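Long-range contacts in glutathione transferase gst1-6 (Anopheles dirus, PDB 1V2A), which probably catalyses the conjugation of glutathione to halogenated substrates in xenobiotic detoxification, as a homodimer of the Delta class of glutathione transferases: residues M1-S6 / T25-T31; Y5-S9 / Q197-T202; Q94-F98 / F138-R142; F98-Y104 / C156-V161. One frame throughout, in Å; residues are numbered along the deposited sequence.

Overall arrangement
Interactions 1 and 2 start from the same N-terminal residues, sharing Tyr5 and Ser6, whereas interactions 3 and 4 both use helix 86-115 in the helical C-terminal domain and share Phe98. Interaction 1 lies at the surface and is held by parallel-strand backbone hydrogen bonds edged with charged side chains. Interaction 2, partly buried, packs the glutathione-site turn against helix 191-206 through side chains and is the smaller of the two. Interactions 3 and 4 are buried, their centres about 10 Å apart: the first relies on a cation-pi stack and aromatic edge, the second on a buried aspartate-threonine hydrogen bond. Both also reach the second subunit.

Interaction 1: residues M1-S6 / T25-T31; sequences MDYYYS and TLNLKKT
The beta-alpha-beta unit that opens the thioredoxin-like domain of glutathione transferases brings strands 2-5 and 27-30 side by side, with helix 13-22 as the crossover. The strands run parallel, 4.6 Å apart at closest approach, with directions 27° apart. The register pairs Asp2 with Asn27, Tyr3 with Leu28, Tyr4 with Lys29 and Tyr5 with Lys30.

Backbone hydrogen bonds alternate along the pair: Asn27 N to Met1 O (2.8 Å), Tyr3 N to Asn27 O (3.1 Å), Lys29 N to Tyr3 O (3.1 Å), a weak Tyr5 N to Lys29 O (3.3 Å) and Thr31 N to Tyr5 O (2.7 Å).

Polar side chains gather on the face bearing Asp2, Tyr4, Asn27 and Lys29, partly in solvent. Lys29, extended beyond its m chi1, sets NZ 2.9 Å from Asp2 OD2 in a salt bridge and donates to Tyr4 OH at 3.2 Å. Asn27 ND2 donates a very short hydrogen bond (2.4 Å) to Asp2 OD1.

Apolar contacts suit the face covered by helix 13-22: Leu26 CD1 lies over the Tyr3 ring, 4.3 Å from Tyr3 CG, while Tyr3 OH bonds to Cys12 O. Met1, packed on helix 64-75, meets Leu26 CD2 through SD at 3.6 Å. Tyr5, chi1 p, swings its ring back so that CE2 lies 3.5 Å from Leu28 CB. At the strand end, Thr31 OG1 donates to Lys29 O at 2.7 Å.

Interaction 2: residues Y5-S9 / Q197-T202; sequences YSLIS and QVADDT. With GTS (glutathione sulfonic acid), chain F.
Residues 6-9 form a type I beta turn, with Leu7 at phi/psi -57/-13 and Ile8 at -79/-25, closed by Ser9 N to Ser6 O at 2.8 Å. Facing it, 197-202 is alpha-helical, with Asp201 N bonded to Gln197 O at 3.1 Å. The closest CA pairs are Leu7 with Val198 (5.5 Å) and Ile8 with Thr202 (5.7 Å), so the two central turn residues meet helix positions one turn apart.

Leu7 points at the helix and, with chi1 m and chi2 t, brings CD1 to 3.5 Å from both Gln197 CG and Asp201 OD2; its CB lies 4.3 Å from Val198 CG2. Ile8, m and p, sets CD1 3.6 Å from Asp201 CB and CG1 3.6 Å from Thr202 CA. Branched aliphatic chains suit this place because they fill space without needing polar partners. Gln197 NE2 donates to Asp201 OD1 at 3.0 Å, and OD2 has a long, weak ion pair with Lys30 of strand 27-30.

Ser9, out of reach of the helix, serves the ligand: its OG donates to O1S of glutathione sulfonic acid at 2.5 Å. The sulfonate stands where the glutathione sulfur would be, consistent with the thiolate-assisting serine of Delta-class enzymes.

The turn thus joins strand 2-5 to helix 13-22, with Phe194 and Tyr205 of helix 191-206 extending the packing on Leu7 and Ile8.

Interaction 3: residues Q94-F98 / F138-R142; sequences QRLFF and FVTER
Within the helical C-terminal domain of glutathione transferases, helix 86-115 receives the end of helix 122-141 through a cation-pi stack; the nearest CA atoms, of Arg95 and Phe138, are 8.8 Å apart. Segment 94-98 is helical, Phe98 N bonding to Gln94 O at 2.9 Å; Arg142 is the first residue to leave helical phi/psi after helix 122-141.

Gln94 points CA-to-CB toward helix 122-141. Arg95, with chi1 and chi2 both m, lays its guanidinium flat on the Phe138 ring: CZ is 3.6 Å from the centroid, planes at 18°, and CD makes a CH-pi contact at 4.1 Å. Arginine suits this buried place: the ring covers its flat face and leaves its edge available. NE bonds to Ala145 O, and NH2 makes a salt bridge to Glu141 OE2 at 3.0 Å, its hydrogen bond weak. Phe97, out of reach of segment 138-142, stacks on Phe97 of the second subunit. Phe98, chi1 t, offers its ring face to the edge of Phe138, centroids 5.0 Å apart and planes at 72°.

Arg142 NH1 lies 3.3 Å from Arg95 NH2, a like-charge approach relieved by a water that accepts from Arg95 NH2 at 3.1 Å and from Arg142 NH1 at 2.6 Å.

Interaction 4: residues F98-Y104 / C156-V161; sequences FDIGTLY and CLLGTV
Two helices of the C-terminal helical domain, 86-115 and 152-162, pack near the chain's centre. Their short segments run roughly parallel, crossing at -23° with axes 10.2 Å apart. Segment 98-104 contains a pi-type turn at 99-103, in which Tyr104 N bonds to Asp99 O at 2.9 Å; segment 156-161 is regular alpha helix. The closest CA atoms pair Tyr104 with Thr160 (5.6 Å) and Asp99 with Leu157 (6.3 Å).

Thr160 loses the most surface. Its chi1 is m, so OG1 turns to Asp99, while CG2 packs 3.7 Å from Leu103 CG and 3.5 Å from Tyr104 CD1. Threonine suits this spot, meeting an acid with its hydroxyl and apolar side chains with its methyl.

Asp99, chi1 t, points its CA-to-CB bond toward helix 152-162. A buried carboxylate needs partners: Thr160 OG1 serves OD1, and OD2 accepts from Tyr65 OH and a water.

Leu157 swings its end toward helix 86-115, CD2 lying 3.0 Å from Asp99 OD1, 4.1 Å from Phe98 CD2 at the ring edge and 4.3 Å from Leu103 CD2. Beyond it, Trp180 of helix 175-185 packs on Leu157 and Val161; the side chain of Tyr104 comes within about 5 Å of bound glutathione sulfonic acid.

The water bridges the helices, donating to Asp99 OD2 at 2.9 Å and to Cys156 O at 2.7 Å, beside the Thr160 OG1 to Asp99 OD1 hydrogen bond of 2.6 Å.

Interaction 1: residues M1-S6 / T25-T31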
# COMPACT_ATOMS: atom_id res chain seq x y z
N MET B 1 12.44 -12.66 -18.05
CA MET B 1 12.42 -11.64 -16.97
C MET B 1 13.10 -12.18 -15.72
O MET B 1 12.96 -13.35 -15.39
CB MET B 1 10.96 -11.25 -16.66
CG MET B 1 10.06 -12.42 -16.33
SD MET B 1 8.30 -11.98 -16.32
CE MET B 1 7.91 -12.20 -18.05
N ASP B 2 13.86 -11.33 -15.04
CA ASP B 2 14.54 -11.75 -13.82
C ASP B 2 13.66 -11.43 -12.61
O ASP B 2 12.92 -10.44 -12.61
CB ASP B 2 15.89 -11.04 -13.66
CG ASP B 2 16.81 -11.27 -14.84
OD1 ASP B 2 16.71 -12.34 -15.48
OD2 ASP B 2 17.64 -10.38 -15.13
N TYR B 3 13.75 -12.27 -11.59
CA TYR B 3 12.95 -12.10 -10.40
C TYR B 3 13.79 -12.30 -9.14
O TYR B 3 13.94 -13.42 -8.65
CB TYR B 3 11.78 -13.08 -10.41
CG TYR B 3 10.78 -12.86 -9.30
CD1 TYR B 3 10.03 -11.68 -9.23
CD2 TYR B 3 10.57 -13.83 -8.31
CE1 TYR B 3 9.09 -11.48 -8.21
CE2 TYR B 3 9.64 -13.64 -7.29
CZ TYR B 3 8.90 -12.46 -7.25
OH TYR B 3 7.97 -12.28 -6.25
N TYR B 4 14.35 -11.21 -8.62
CA TYR B 4 15.15 -11.29 -7.40
C TYR B 4 14.16 -11.58 -6.29
O TYR B 4 13.15 -10.88 -6.15
CB TYR B 4 15.89 -9.98 -7.17
CG TYR B 4 16.79 -9.66 -8.34
CD1 TYR B 4 16.29 -9.06 -9.49
CD2 TYR B 4 18.13 -10.06 -8.33
CE1 TYR B 4 17.08 -8.87 -10.61
CE2 TYR B 4 18.94 -9.87 -9.44
CZ TYR B 4 18.41 -9.28 -10.58
OH TYR B 4 19.21 -9.12 -11.68
N TYR B 5 14.43 -12.61 -5.50
CA TYR B 5 13.50 -13.00 -4.46
C TYR B 5 14.07 -14.05 -3.50
O TYR B 5 15.25 -14.40 -3.54
CB TYR B 5 12.27 -13.62 -5.12
CG TYR B 5 12.56 -15.04 -5.53
CD1 TYR B 5 11.82 -16.09 -5.01
CD2 TYR B 5 13.66 -15.34 -6.33
CE1 TYR B 5 12.17 -17.41 -5.26
CE2 TYR B 5 14.03 -16.66 -6.59
CZ TYR B 5 13.28 -17.69 -6.04
OH TYR B 5 13.67 -19.00 -6.23
N SER B 6 13.17 -14.55 -2.66
CA SER B 6 13.44 -15.59 -1.69
C SER B 6 12.09 -16.09 -1.20
O SER B 6 11.30 -15.31 -0.67
CB SER B 6 14.24 -15.06 -0.51
OG SER B 6 14.42 -16.09 0.44
N THR B 25 7.16 -17.43 -17.55
CA THR B 25 8.45 -17.95 -17.15
C THR B 25 9.23 -16.89 -16.41
O THR B 25 9.50 -15.81 -16.93
CB THR B 25 9.30 -18.41 -18.36
OG1 THR B 25 8.66 -19.53 -19.00
CG2 THR B 25 10.69 -18.84 -17.90
N LEU B 26 9.59 -17.20 -15.17
CA LEU B 26 10.36 -16.29 -14.35
C LEU B 26 11.77 -16.84 -14.16
O LEU B 26 11.94 -17.97 -13.71
CB LEU B 26 9.70 -16.13 -12.98
CG LEU B 26 8.39 -15.35 -12.84
CD1 LEU B 26 7.99 -15.32 -11.38
CD2 LEU B 26 8.58 -13.93 -13.36
N ASN B 27 12.77 -16.04 -14.53
CA ASN B 27 14.16 -16.43 -14.36
C ASN B 27 14.48 -16.06 -12.91
O ASN B 27 14.92 -14.94 -12.63
CB ASN B 27 15.07 -15.67 -15.33
CG ASN B 27 16.54 -15.73 -14.93
OD1 ASN B 27 17.05 -16.76 -14.49
ND2 ASN B 27 17.24 -14.61 -15.11
N LEU B 28 14.25 -17.00 -12.01
CA LEU B 28 14.47 -16.79 -10.58
C LEU B 28 15.91 -16.48 -10.21
O LEU B 28 16.85 -17.03 -10.77
CB LEU B 28 14.00 -18.02 -9.80
CG LEU B 28 12.50 -18.18 -9.52
CD1 LEU B 28 11.68 -17.82 -10.73
CD2 LEU B 28 12.23 -19.62 -9.09
N LYS B 29 16.07 -15.59 -9.24
CA LYS B 29 17.39 -15.21 -8.77
C LYS B 29 17.40 -15.08 -7.25
O LYS B 29 17.21 -13.99 -6.71
CB LYS B 29 17.81 -13.89 -9.42
CG LYS B 29 17.97 -13.99 -10.93
CD LYS B 29 18.61 -12.75 -11.51
CE LYS B 29 18.99 -12.96 -12.97
NZ LYS B 29 19.62 -11.73 -13.55
N LYS B 30 17.60 -16.20 -6.57
CA LYS B 30 17.61 -16.18 -5.11
C LYS B 30 18.50 -15.04 -4.65
O LYS B 30 19.65 -14.92 -5.07
CB LYS B 30 18.10 -17.52 -4.55
CG LYS B 30 17.03 -18.60 -4.61
CD LYS B 30 17.45 -19.92 -3.97
CE LYS B 30 16.31 -20.94 -4.11
NZ LYS B 30 16.61 -22.29 -3.54
N THR B 31 17.93 -14.20 -3.80
CA THR B 31 18.63 -13.03 -3.31
C THR B 31 18.60 -12.92 -1.79
O THR B 31 17.55 -13.05 -1.17
CB THR B 31 17.98 -11.75 -3.88
OG1 THR B 31 17.92 -11.84 -5.31
CG2 THR B 31 18.77 -10.52 -3.47

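Interaction 2: residues Y5-S9 / Q197-T202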
# COMPACT_ATOMS: atom_id res chain seq x y z
N TYR B 5 14.43 -12.61 -5.50
CA TYR B 5 13.50 -13.00 -4.46
C TYR B 5 14.07 -14.05 -3.50
O TYR B 5 15.25 -14.40 -3.54
CB TYR B 5 12.27 -13.62 -5.12
CG TYR B 5 12.56 -15.04 -5.53
CD1 TYR B 5 11.82 -16.09 -5.01
CD2 TYR B 5 13.66 -15.34 -6.33
CE1 TYR B 5 12.17 -17.41 -5.26
CE2 TYR B 5 14.03 -16.66 -6.59
CZ TYR B 5 13.28 -17.69 -6.04
OH TYR B 5 13.67 -19.00 -6.23
N SER B 6 13.17 -14.55 -2.66
CA SER B 6 13.44 -15.59 -1.69
C SER B 6 12.09 -16.09 -1.20
O SER B 6 11.30 -15.31 -0.67
CB SER B 6 14.24 -15.06 -0.51
OG SER B 6 14.42 -16.09 0.44
N LEU B 7 11.82 -17.37 -1.38
CA LEU B 7 10.56 -17.97 -0.95
C LEU B 7 10.25 -17.82 0.53
O LEU B 7 9.13 -18.09 0.96
CB LEU B 7 10.53 -19.47 -1.29
CG LEU B 7 10.25 -19.82 -2.75
CD1 LEU B 7 10.27 -21.33 -2.92
CD2 LEU B 7 8.90 -19.25 -3.15
N ILE B 8 11.24 -17.41 1.32
CA ILE B 8 11.02 -17.23 2.74
C ILE B 8 10.29 -15.90 2.94
O ILE B 8 9.59 -15.70 3.93
CB ILE B 8 12.34 -17.21 3.53
CG1 ILE B 8 13.01 -18.59 3.48
CG2 ILE B 8 12.07 -16.88 4.99
CD1 ILE B 8 13.42 -19.06 2.09
N SER B 9 10.48 -15.00 1.98
CA SER B 9 9.86 -13.69 1.99
C SER B 9 8.41 -13.81 1.51
O SER B 9 8.15 -14.21 0.37
CB SER B 9 10.64 -12.74 1.06
OG SER B 9 9.93 -11.54 0.82
N GLN B 197 8.15 -26.39 -1.31
CA GLN B 197 9.35 -25.75 -1.81
C GLN B 197 9.72 -24.63 -0.84
O GLN B 197 10.90 -24.34 -0.63
CB GLN B 197 9.12 -25.17 -3.20
CG GLN B 197 10.41 -24.72 -3.86
CD GLN B 197 11.42 -25.85 -3.92
OE1 GLN B 197 11.14 -26.92 -4.44
NE2 GLN B 197 12.62 -25.61 -3.38
N VAL B 198 8.69 -24.02 -0.24
CA VAL B 198 8.93 -22.96 0.72
C VAL B 198 9.62 -23.60 1.91
O VAL B 198 10.67 -23.14 2.36
CB VAL B 198 7.61 -22.30 1.18
CG1 VAL B 198 7.88 -21.35 2.35
CG2 VAL B 198 6.99 -21.52 0.04
N ALA B 199 9.02 -24.68 2.41
CA ALA B 199 9.57 -25.41 3.55
C ALA B 199 11.04 -25.75 3.35
O ALA B 199 11.87 -25.47 4.21
CB ALA B 199 8.77 -26.70 3.78
N ASP B 200 11.36 -26.34 2.21
CA ASP B 200 12.74 -26.71 1.91
C ASP B 200 13.67 -25.51 1.96
O ASP B 200 14.72 -25.56 2.59
CB ASP B 200 12.82 -27.38 0.54
CG ASP B 200 12.14 -28.73 0.52
OD1 ASP B 200 11.61 -29.16 1.58
OD2 ASP B 200 12.13 -29.37 -0.55
N ASP B 201 13.27 -24.44 1.29
CA ASP B 201 14.08 -23.23 1.28
C ASP B 201 14.26 -22.63 2.66
O ASP B 201 15.37 -22.23 3.03
CB ASP B 201 13.44 -22.19 0.36
CG ASP B 201 13.65 -22.50 -1.09
OD1 ASP B 201 13.90 -23.68 -1.40
OD2 ASP B 201 13.58 -21.56 -1.91
N THR B 202 13.19 -22.56 3.43
CA THR B 202 13.29 -21.99 4.77
C THR B 202 14.27 -22.81 5.60
O THR B 202 14.99 -22.27 6.44
CB THR B 202 11.96 -21.99 5.50
OG1 THR B 202 11.59 -23.33 5.81
CG2 THR B 202 10.89 -21.36 4.62
N1 GTS F . 6.33 -3.72 0.21
CA1 GTS F . 7.40 -4.53 -0.29
C1 GTS F . 6.77 -5.46 -1.29
O11 GTS F . 7.45 -5.81 -2.24
O12 GTS F . 5.59 -5.82 -1.15
CB1 GTS F . 8.02 -5.25 0.89
CG1 GTS F . 9.20 -6.17 0.51
CD1 GTS F . 10.25 -6.21 1.61
OE1 GTS F . 10.13 -5.56 2.67
N2 GTS F . 11.28 -7.02 1.34
CA2 GTS F . 12.37 -7.20 2.30
C2 GTS F . 13.63 -6.62 1.74
O2 GTS F . 13.92 -6.77 0.55
CB2 GTS F . 12.71 -8.65 2.62
SG2 GTS F . 11.43 -9.70 3.39
O1S GTS F . 10.25 -9.81 2.60
O2S GTS F . 12.02 -10.97 3.55
O3S GTS F . 11.06 -9.16 4.67
N3 GTS F . 14.36 -5.95 2.62
CA3 GTS F . 15.60 -5.35 2.23
C3 GTS F . 15.69 -3.94 2.67
O31 GTS F . 16.72 -3.35 2.39
O32 GTS F . 14.72 -3.45 3.29

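Interaction 3: residues Q94-F98 / F138-R142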
# COMPACT_ATOMS: atom_id res chain seq x y z
N GLN B 94 -8.76 -1.78 -2.89
CA GLN B 94 -8.88 -1.50 -1.46
C GLN B 94 -8.33 -2.66 -0.63
O GLN B 94 -7.60 -2.43 0.34
CB GLN B 94 -10.34 -1.24 -1.09
CG GLN B 94 -10.56 -1.02 0.40
CD GLN B 94 -10.80 -2.32 1.15
OE1 GLN B 94 -10.07 -2.66 2.08
NE2 GLN B 94 -11.83 -3.05 0.73
N ARG B 95 -8.67 -3.89 -1.00
CA ARG B 95 -8.19 -5.05 -0.27
C ARG B 95 -6.66 -5.16 -0.36
O ARG B 95 -6.01 -5.68 0.56
CB ARG B 95 -8.80 -6.35 -0.81
CG ARG B 95 -10.32 -6.38 -0.97
CD ARG B 95 -11.09 -6.23 0.32
NE ARG B 95 -12.36 -6.96 0.25
CZ ARG B 95 -13.48 -6.59 0.87
NH1 ARG B 95 -13.52 -5.49 1.61
NH2 ARG B 95 -14.57 -7.34 0.76
N LEU B 96 -6.08 -4.68 -1.46
CA LEU B 96 -4.64 -4.73 -1.62
C LEU B 96 -3.98 -3.72 -0.67
O LEU B 96 -2.93 -4.00 -0.10
CB LEU B 96 -4.22 -4.41 -3.07
CG LEU B 96 -4.51 -5.44 -4.18
CD1 LEU B 96 -4.14 -4.84 -5.53
CD2 LEU B 96 -3.72 -6.71 -3.94
N PHE B 97 -4.58 -2.55 -0.51
CA PHE B 97 -4.03 -1.55 0.39
C PHE B 97 -4.30 -1.93 1.83
O PHE B 97 -3.62 -1.47 2.75
CB PHE B 97 -4.57 -0.15 0.06
CG PHE B 97 -3.92 0.46 -1.16
CD1 PHE B 97 -4.48 0.31 -2.42
CD2 PHE B 97 -2.70 1.13 -1.04
CE1 PHE B 97 -3.84 0.82 -3.56
CE2 PHE B 97 -2.05 1.63 -2.17
CZ PHE B 97 -2.62 1.47 -3.43
N PHE B 98 -5.27 -2.81 2.00
CA PHE B 98 -5.63 -3.35 3.30
C PHE B 98 -4.49 -4.30 3.70
O PHE B 98 -4.07 -4.35 4.85
CB PHE B 98 -6.94 -4.13 3.20
CG PHE B 98 -7.18 -5.06 4.35
CD1 PHE B 98 -7.56 -4.57 5.59
CD2 PHE B 98 -7.00 -6.43 4.19
CE1 PHE B 98 -7.76 -5.43 6.66
CE2 PHE B 98 -7.20 -7.30 5.25
CZ PHE B 98 -7.58 -6.80 6.49
N PHE B 138 -14.59 -9.90 5.20
CA PHE B 138 -14.41 -9.87 3.75
C PHE B 138 -14.74 -11.22 3.12
O PHE B 138 -15.50 -11.31 2.16
CB PHE B 138 -12.97 -9.48 3.40
CG PHE B 138 -12.58 -8.09 3.84
CD1 PHE B 138 -11.24 -7.70 3.84
CD2 PHE B 138 -13.54 -7.17 4.23
CE1 PHE B 138 -10.87 -6.41 4.23
CE2 PHE B 138 -13.18 -5.88 4.62
CZ PHE B 138 -11.84 -5.50 4.61
N VAL B 139 -14.15 -12.28 3.67
CA VAL B 139 -14.36 -13.62 3.14
C VAL B 139 -15.66 -14.29 3.57
O VAL B 139 -15.79 -15.52 3.50
CB VAL B 139 -13.16 -14.53 3.47
CG1 VAL B 139 -11.93 -14.01 2.74
CG2 VAL B 139 -12.90 -14.56 4.97
N THR B 140 -16.62 -13.49 4.03
CA THR B 140 -17.92 -14.02 4.42
C THR B 140 -18.93 -13.37 3.48
O THR B 140 -19.87 -14.03 3.00
CB THR B 140 -18.32 -13.65 5.86
OG1 THR B 140 -18.55 -12.23 5.94
CG2 THR B 140 -17.23 -14.03 6.83
N GLU B 141 -18.73 -12.08 3.21
CA GLU B 141 -19.62 -11.36 2.31
C GLU B 141 -19.49 -11.97 0.91
O GLU B 141 -20.41 -11.90 0.10
CB GLU B 141 -19.27 -9.87 2.31
CG GLU B 141 -17.82 -9.56 2.01
CD GLU B 141 -17.48 -8.09 2.26
OE1 GLU B 141 -18.19 -7.21 1.72
OE2 GLU B 141 -16.51 -7.82 2.99
N ARG B 142 -18.33 -12.58 0.64
CA ARG B 142 -18.09 -13.26 -0.63
C ARG B 142 -17.16 -14.43 -0.36
O ARG B 142 -16.51 -14.49 0.68
CB ARG B 142 -17.43 -12.33 -1.66
CG ARG B 142 -18.10 -10.98 -1.86
CD ARG B 142 -17.71 -10.38 -3.21
NE ARG B 142 -18.06 -8.97 -3.30
CZ ARG B 142 -17.43 -7.99 -2.65
NH1 ARG B 142 -16.41 -8.27 -1.84
NH2 ARG B 142 -17.82 -6.73 -2.81
O HOH W 1 -15.43 -10.15 -0.31

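Interaction 4: residues F98-Y104 / C156-V161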
# COMPACT_ATOMS: atom_id res chain seq x y z
N PHE B 98 -5.27 -2.81 2.00
CA PHE B 98 -5.63 -3.35 3.30
C PHE B 98 -4.49 -4.30 3.70
O PHE B 98 -4.07 -4.35 4.85
CB PHE B 98 -6.94 -4.13 3.20
CG PHE B 98 -7.18 -5.06 4.35
CD1 PHE B 98 -7.56 -4.57 5.59
CD2 PHE B 98 -7.00 -6.43 4.19
CE1 PHE B 98 -7.76 -5.43 6.66
CE2 PHE B 98 -7.20 -7.30 5.25
CZ PHE B 98 -7.58 -6.80 6.49
N ASP B 99 -4.00 -5.03 2.71
CA ASP B 99 -2.94 -6.00 2.90
C ASP B 99 -1.63 -5.37 3.32
O ASP B 99 -1.09 -5.66 4.39
CB ASP B 99 -2.72 -6.80 1.62
CG ASP B 99 -1.81 -7.99 1.82
OD1 ASP B 99 -2.09 -8.80 2.72
OD2 ASP B 99 -0.81 -8.11 1.08
N ILE B 100 -1.11 -4.49 2.48
CA ILE B 100 0.15 -3.86 2.76
C ILE B 100 0.12 -2.94 3.97
O ILE B 100 1.07 -2.94 4.77
CB ILE B 100 0.68 -3.06 1.54
CG1 ILE B 100 2.12 -2.64 1.80
CG2 ILE B 100 -0.19 -1.83 1.28
CD1 ILE B 100 2.76 -1.86 0.66
N GLY B 101 -0.95 -2.17 4.12
CA GLY B 101 -1.05 -1.24 5.23
C GLY B 101 -1.84 -1.62 6.47
O GLY B 101 -1.83 -0.88 7.45
N THR B 102 -2.53 -2.75 6.45
CA THR B 102 -3.29 -3.13 7.63
C THR B 102 -2.93 -4.49 8.18
O THR B 102 -2.33 -4.58 9.26
CB THR B 102 -4.81 -3.12 7.34
OG1 THR B 102 -5.21 -1.80 6.95
CG2 THR B 102 -5.60 -3.54 8.59
N LEU B 103 -3.26 -5.54 7.44
CA LEU B 103 -3.01 -6.91 7.88
C LEU B 103 -1.55 -7.33 7.93
O LEU B 103 -1.07 -7.76 8.97
CB LEU B 103 -3.80 -7.89 7.01
CG LEU B 103 -3.77 -9.38 7.40
CD1 LEU B 103 -3.93 -9.55 8.90
CD2 LEU B 103 -4.90 -10.09 6.68
N TYR B 104 -0.84 -7.23 6.81
CA TYR B 104 0.55 -7.65 6.80
C TYR B 104 1.44 -6.74 7.65
O TYR B 104 2.45 -7.19 8.21
CB TYR B 104 1.08 -7.72 5.36
CG TYR B 104 2.41 -8.44 5.29
CD1 TYR B 104 2.51 -9.78 5.71
CD2 TYR B 104 3.57 -7.78 4.88
CE1 TYR B 104 3.75 -10.43 5.74
CE2 TYR B 104 4.81 -8.43 4.91
CZ TYR B 104 4.89 -9.75 5.34
OH TYR B 104 6.10 -10.39 5.37
N CYS B 156 -2.27 -12.24 -2.87
CA CYS B 156 -1.46 -11.45 -1.93
C CYS B 156 -1.84 -11.71 -0.48
O CYS B 156 -0.97 -11.82 0.39
CB CYS B 156 -1.59 -9.95 -2.21
SG CYS B 156 -1.02 -9.38 -3.83
N LEU B 157 -3.14 -11.79 -0.20
CA LEU B 157 -3.61 -12.02 1.16
C LEU B 157 -3.30 -13.45 1.63
O LEU B 157 -3.21 -13.71 2.83
CB LEU B 157 -5.12 -11.75 1.24
CG LEU B 157 -5.49 -10.26 1.16
CD1 LEU B 157 -6.99 -10.09 1.00
CD2 LEU B 157 -4.98 -9.56 2.42
N LEU B 158 -3.16 -14.36 0.67
CA LEU B 158 -2.84 -15.74 0.98
C LEU B 158 -1.40 -15.78 1.46
O LEU B 158 -1.05 -16.55 2.35
CB LEU B 158 -3.01 -16.62 -0.25
CG LEU B 158 -2.34 -17.99 -0.17
CD1 LEU B 158 -2.93 -18.79 0.99
CD2 LEU B 158 -2.53 -18.73 -1.50
N GLY B 159 -0.55 -14.93 0.88
CA GLY B 159 0.84 -14.91 1.31
C GLY B 159 0.90 -14.37 2.72
O GLY B 159 1.56 -14.92 3.60
N THR B 160 0.17 -13.29 2.94
CA THR B 160 0.12 -12.62 4.23
C THR B 160 -0.40 -13.48 5.36
O THR B 160 0.15 -13.48 6.45
CB THR B 160 -0.74 -11.37 4.13
OG1 THR B 160 -0.14 -10.47 3.19
CG2 THR B 160 -0.87 -10.69 5.49
N VAL B 161 -1.48 -14.22 5.11
CA VAL B 161 -2.06 -15.04 6.16
C VAL B 161 -1.24 -16.27 6.55
O VAL B 161 -1.16 -16.58 7.73
CB VAL B 161 -3.49 -15.48 5.79
CG1 VAL B 161 -4.10 -16.32 6.91
CG2 VAL B 161 -4.35 -14.25 5.54
O HOH W 2 1.09 -10.13 0.37